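Local coordinates for protein fatty acid amide hydrolase (Candida albicans, PDB 6KVR) that probably hydrolyses monocarboxylic acid amides to the free carboxylate and ammonium, as a serine hydrolase of the amidase signature family, at residues N222-S234 with S252-G266. Sequence-based numbering, arbitrary orientation.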
loop_
_atom_site.group_PDB
_atom_site.type_symbol
_atom_site.label_atom_id
_atom_site.label_comp_id
_atom_site.label_asym_id
_atom_site.label_seq_id
_atom_site.Cartn_x
_atom_site.Cartn_y
_atom_site.Cartn_z
ATOM N N ASN A 222 27.731 -18.387 12.753
ATOM C CA ASN A 222 27.314 -17.551 13.892
ATOM C C ASN A 222 28.518 -17.071 14.693
ATOM O O ASN A 222 29.360 -17.881 15.083
ATOM C CB ASN A 222 26.375 -18.338 14.811
ATOM C CG ASN A 222 25.661 -17.454 15.821
ATOM O OD1 ASN A 222 26.284 -16.655 16.542
ATOM N ND2 ASN A 222 24.342 -17.596 15.883
ATOM N N PRO A 223 28.631 -15.772 14.976
ATOM C CA PRO A 223 29.834 -15.291 15.675
ATOM C C PRO A 223 29.915 -15.696 17.154
ATOM O O PRO A 223 30.997 -15.589 17.741
ATOM C CB PRO A 223 29.751 -13.763 15.501
ATOM C CG PRO A 223 28.300 -13.472 15.338
ATOM C CD PRO A 223 27.718 -14.670 14.605
ATOM N N PHE A 224 28.828 -16.159 17.777
ATOM C CA PHE A 224 28.859 -16.607 19.169
ATOM C C PHE A 224 29.050 -18.113 19.309
ATOM O O PHE A 224 29.271 -18.600 20.425
ATOM C CB PHE A 224 27.566 -16.188 19.888
ATOM C CG PHE A 224 27.482 -14.713 20.163
ATOM C CD1 PHE A 224 28.005 -14.180 21.337
ATOM C CD2 PHE A 224 26.898 -13.854 19.238
ATOM C CE1 PHE A 224 27.932 -12.808 21.590
ATOM C CE2 PHE A 224 26.825 -12.489 19.478
ATOM C CZ PHE A 224 27.342 -11.964 20.657
ATOM N N ASN A 225 28.971 -18.849 18.209
ATOM C CA ASN A 225 29.124 -20.293 18.171
ATOM C C ASN A 225 29.280 -20.654 16.708
ATOM O O ASN A 225 28.284 -20.689 15.975
ATOM C CB ASN A 225 27.911 -20.997 18.796
ATOM C CG ASN A 225 28.036 -22.526 18.793
ATOM O OD1 ASN A 225 28.670 -23.110 17.919
ATOM N ND2 ASN A 225 27.416 -23.174 19.780
ATOM N N LEU A 226 30.516 -20.903 16.269
ATOM C CA LEU A 226 30.806 -21.070 14.851
ATOM C C LEU A 226 30.258 -22.364 14.266
ATOM O O LEU A 226 30.313 -22.539 13.042
ATOM C CB LEU A 226 32.309 -20.995 14.600
ATOM C CG LEU A 226 32.955 -19.609 14.669
ATOM C CD1 LEU A 226 34.462 -19.710 14.377
ATOM C CD2 LEU A 226 32.298 -18.641 13.704
ATOM N N LEU A 227 29.736 -23.281 15.078
ATOM C CA LEU A 227 29.025 -24.398 14.464
ATOM C C LEU A 227 27.679 -23.946 13.886
ATOM O O LEU A 227 27.212 -24.512 12.885
ATOM C CB LEU A 227 28.833 -25.532 15.475
ATOM C CG LEU A 227 28.010 -26.751 15.018
ATOM C CD1 LEU A 227 28.678 -27.521 13.883
ATOM C CD2 LEU A 227 27.736 -27.685 16.181
ATOM N N LEU A 228 27.061 -22.916 14.470
ATOM C CA LEU A 228 25.696 -22.553 14.103
ATOM C C LEU A 228 25.651 -21.591 12.919
ATOM O O LEU A 228 26.609 -20.873 12.617
ATOM C CB LEU A 228 24.955 -21.930 15.290
ATOM C CG LEU A 228 25.148 -22.746 16.579
ATOM C CD1 LEU A 228 24.466 -22.060 17.743
ATOM C CD2 LEU A 228 24.644 -24.207 16.394
ATOM N N SER A 229 24.504 -21.588 12.247
ATOM C CA SER A 229 24.225 -20.590 11.228
ATOM C C SER A 229 24.042 -19.208 11.850
ATOM O O SER A 229 23.539 -19.063 12.968
ATOM C CB SER A 229 22.962 -20.969 10.461
ATOM O OG SER A 229 22.404 -19.832 9.838
ATOM N N SER A 230 24.432 -18.178 11.102
ATOM C CA SER A 230 24.095 -16.809 11.477
ATOM C C SER A 230 22.727 -16.388 10.958
ATOM O O SER A 230 22.315 -15.248 11.204
ATOM C CB SER A 230 25.172 -15.834 10.976
ATOM O OG SER A 230 25.046 -15.580 9.575
ATOM N N GLY A 231 22.014 -17.276 10.270
ATOM C CA GLY A 231 20.678 -16.992 9.777
ATOM C C GLY A 231 20.654 -16.545 8.331
ATOM O O GLY A 231 21.608 -16.720 7.570
ATOM N N GLY A 232 19.522 -15.965 7.950
ATOM C CA GLY A 232 19.347 -15.420 6.619
ATOM C C GLY A 232 17.922 -14.931 6.461
ATOM O O GLY A 232 17.101 -15.067 7.365
ATOM N N SER A 233 17.628 -14.379 5.286
ATOM C CA SER A 233 18.554 -14.271 4.173
ATOM C C SER A 233 19.548 -13.103 4.278
ATOM O O SER A 233 20.452 -13.008 3.463
ATOM C CB SER A 233 17.776 -14.152 2.845
ATOM O OG SER A 233 17.177 -12.871 2.688
ATOM N N SER A 234 19.399 -12.215 5.265
ATOM C CA SER A 234 20.443 -11.223 5.539
ATOM C C SER A 234 21.537 -11.861 6.409
ATOM O O SER A 234 21.774 -11.482 7.551
ATOM C CB SER A 234 19.857 -9.968 6.189
ATOM O OG SER A 234 18.633 -9.567 5.590
ATOM N N SER A 252 16.901 -6.983 4.318
ATOM C CA SER A 252 15.548 -7.023 3.801
ATOM C C SER A 252 14.845 -8.211 4.441
ATOM O O SER A 252 15.490 -9.125 4.966
ATOM C CB SER A 252 15.535 -7.139 2.274
ATOM O OG SER A 252 16.101 -8.385 1.884
ATOM N N ASP A 253 13.512 -8.195 4.406
ATOM C CA ASP A 253 12.737 -9.133 5.223
ATOM C C ASP A 253 11.425 -9.415 4.495
ATOM O O ASP A 253 10.534 -8.567 4.408
ATOM C CB ASP A 253 12.511 -8.600 6.635
ATOM C CG ASP A 253 11.957 -9.667 7.614
ATOM O OD1 ASP A 253 10.920 -10.306 7.308
ATOM O OD2 ASP A 253 12.543 -9.836 8.725
ATOM N N ILE A 254 11.395 -10.565 3.873
ATOM C CA ILE A 254 10.211 -11.346 3.615
ATOM C C ILE A 254 10.482 -12.611 4.418
ATOM O O ILE A 254 11.649 -13.016 4.558
ATOM C CB ILE A 254 10.060 -11.605 2.096
ATOM C CG1 ILE A 254 8.609 -11.475 1.614
ATOM C CG2 ILE A 254 10.658 -12.948 1.686
ATOM C CD1 ILE A 254 8.452 -11.530 0.058
ATOM N N GLY A 255 9.456 -13.172 5.038
ATOM C CA GLY A 255 9.647 -14.422 5.780
ATOM C C GLY A 255 10.481 -14.373 7.053
ATOM O O GLY A 255 10.479 -15.365 7.808
ATOM N N GLY A 256 11.214 -13.293 7.323
ATOM C CA GLY A 256 11.991 -13.220 8.552
ATOM C C GLY A 256 13.456 -12.878 8.363
ATOM O O GLY A 256 14.251 -13.011 9.295
ATOM N N SER A 257 13.830 -12.416 7.169
ATOM C CA SER A 257 15.240 -12.294 6.819
ATOM C C SER A 257 15.959 -11.114 7.494
ATOM O O SER A 257 17.165 -10.989 7.284
ATOM C CB SER A 257 15.388 -12.199 5.297
ATOM O OG SER A 257 14.717 -13.290 4.667
ATOM N N ILE A 258 15.298 -10.247 8.258
ATOM C CA ILE A 258 15.996 -9.327 9.171
ATOM C C ILE A 258 15.971 -9.850 10.596
ATOM O O ILE A 258 17.005 -9.939 11.262
ATOM C CB ILE A 258 15.394 -7.905 9.118
ATOM C CG1 ILE A 258 15.708 -7.196 7.803
ATOM C CG2 ILE A 258 15.921 -7.077 10.289
ATOM C CD1 ILE A 258 14.917 -5.899 7.628
ATOM N N ARG A 259 14.786 -10.217 11.072
ATOM C CA ARG A 259 14.620 -10.566 12.478
ATOM C C ARG A 259 15.351 -11.847 12.853
ATOM O O ARG A 259 15.943 -11.916 13.933
ATOM C CB ARG A 259 13.138 -10.650 12.768
ATOM C CG ARG A 259 12.580 -9.371 12.248
ATOM C CD ARG A 259 11.233 -9.060 12.679
ATOM N NE ARG A 259 10.261 -10.112 12.483
ATOM C CZ ARG A 259 9.870 -10.600 11.319
ATOM N NH1 ARG A 259 10.464 -10.263 10.198
ATOM N NH2 ARG A 259 8.819 -11.409 11.286
ATOM N N ALA A 260 15.335 -12.874 11.979
ATOM C CA ALA A 260 15.994 -14.131 12.343
ATOM C C ALA A 260 17.503 -13.983 12.452
ATOM O O ALA A 260 18.056 -14.357 13.503
ATOM C CB ALA A 260 15.604 -15.250 11.371
ATOM N N PRO A 261 18.230 -13.454 11.449
ATOM C CA PRO A 261 19.682 -13.278 11.640
ATOM C C PRO A 261 20.021 -12.436 12.857
ATOM O O PRO A 261 20.990 -12.743 13.568
ATOM C CB PRO A 261 20.145 -12.595 10.344
ATOM C CG PRO A 261 19.018 -12.776 9.366
ATOM C CD PRO A 261 17.774 -12.941 10.135
ATOM N N ALA A 262 19.254 -11.371 13.112
ATOM C CA ALA A 262 19.478 -10.581 14.317
ATOM C C ALA A 262 19.368 -11.454 15.560
ATOM O O ALA A 262 20.293 -11.510 16.380
ATOM C CB ALA A 262 18.488 -9.416 14.383
ATOM N N ALA A 263 18.253 -12.173 15.694
ATOM C CA ALA A 263 18.035 -13.001 16.872
ATOM C C ALA A 263 19.063 -14.122 16.967
ATOM O O ALA A 263 19.554 -14.423 18.061
ATOM C CB ALA A 263 16.617 -13.571 16.856
ATOM N N TYR A 264 19.393 -14.756 15.834
ATOM C CA TYR A 264 20.352 -15.856 15.842
ATOM C C TYR A 264 21.735 -15.371 16.259
ATOM O O TYR A 264 22.449 -16.067 16.988
ATOM C CB TYR A 264 20.464 -16.511 14.460
ATOM C CG TYR A 264 19.250 -17.235 13.913
ATOM C CD1 TYR A 264 18.079 -17.350 14.645
ATOM C CD2 TYR A 264 19.285 -17.807 12.643
ATOM C CE1 TYR A 264 16.973 -18.009 14.131
ATOM C CE2 TYR A 264 18.187 -18.459 12.109
ATOM C CZ TYR A 264 17.031 -18.557 12.868
ATOM O OH TYR A 264 15.929 -19.214 12.366
ATOM N N SER A 265 22.133 -14.182 15.799
ATOM C CA SER A 265 23.527 -13.772 15.816
ATOM C C SER A 265 23.858 -12.779 16.913
ATOM O O SER A 265 24.982 -12.279 16.944
ATOM C CB SER A 265 23.916 -13.161 14.465
ATOM O OG SER A 265 23.894 -14.122 13.428
ATOM N N GLY A 266 22.909 -12.441 17.778
ATOM C CA GLY A 266 23.209 -11.598 18.915
ATOM C C GLY A 266 23.104 -10.099 18.716
ATOM O O GLY A 266 23.852 -9.357 19.366
#
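Rotation about the first side-chain bond sets Ser233 and Ser257 facing each other: in Ser233 the hydroxyl sits between the backbone N and the carbonyl carbon (chi1 74°), while in Ser257 it stands opposite the carbonyl carbon (chi1 -53°). Their OG atoms end 3.2 Å apart in a weak hydrogen bond whose proton may instead serve Ile254 O. The neighbouring Ser234 fastens the two loops more firmly. Ser234 OG gives a 2.7 Å bond to Ser257 O from above the carbonyl plane, and Ser234 N reaches that oxygen at 3.3 Å in the plane, on a lone pair, so one carbonyl is gripped twice. Pro261 lays its ring along the Gly231-Gly232 backbone, CG lying 3.5 Å from Gly232 N. Gly231 CA, meanwhile, comes within 3.3 Å of Tyr264 CD2, meeting that ring at its edge. Toward the end of helix 259-265, Ser265 OG donates to Ser230 O (3.0 Å), and Asn222 ND2 bonds Tyr264 O (2.7 Å). Tyr264 O lies close to the plane of the Asn222 amide, although ND2 stands well above the plane of the Tyr264 carbonyl; Asn222 OD1 accepts from Phe224 N in an Asx turn. Lys158 NZ bonds both Ser233 OG and Ser252 OG. With a cis peptide before Ser233, the arrangement is consistent with the Ser-cisSer-Lys triad of amidase signature enzymes, with Ser257, Ser233 and Lys158 in its predicted roles.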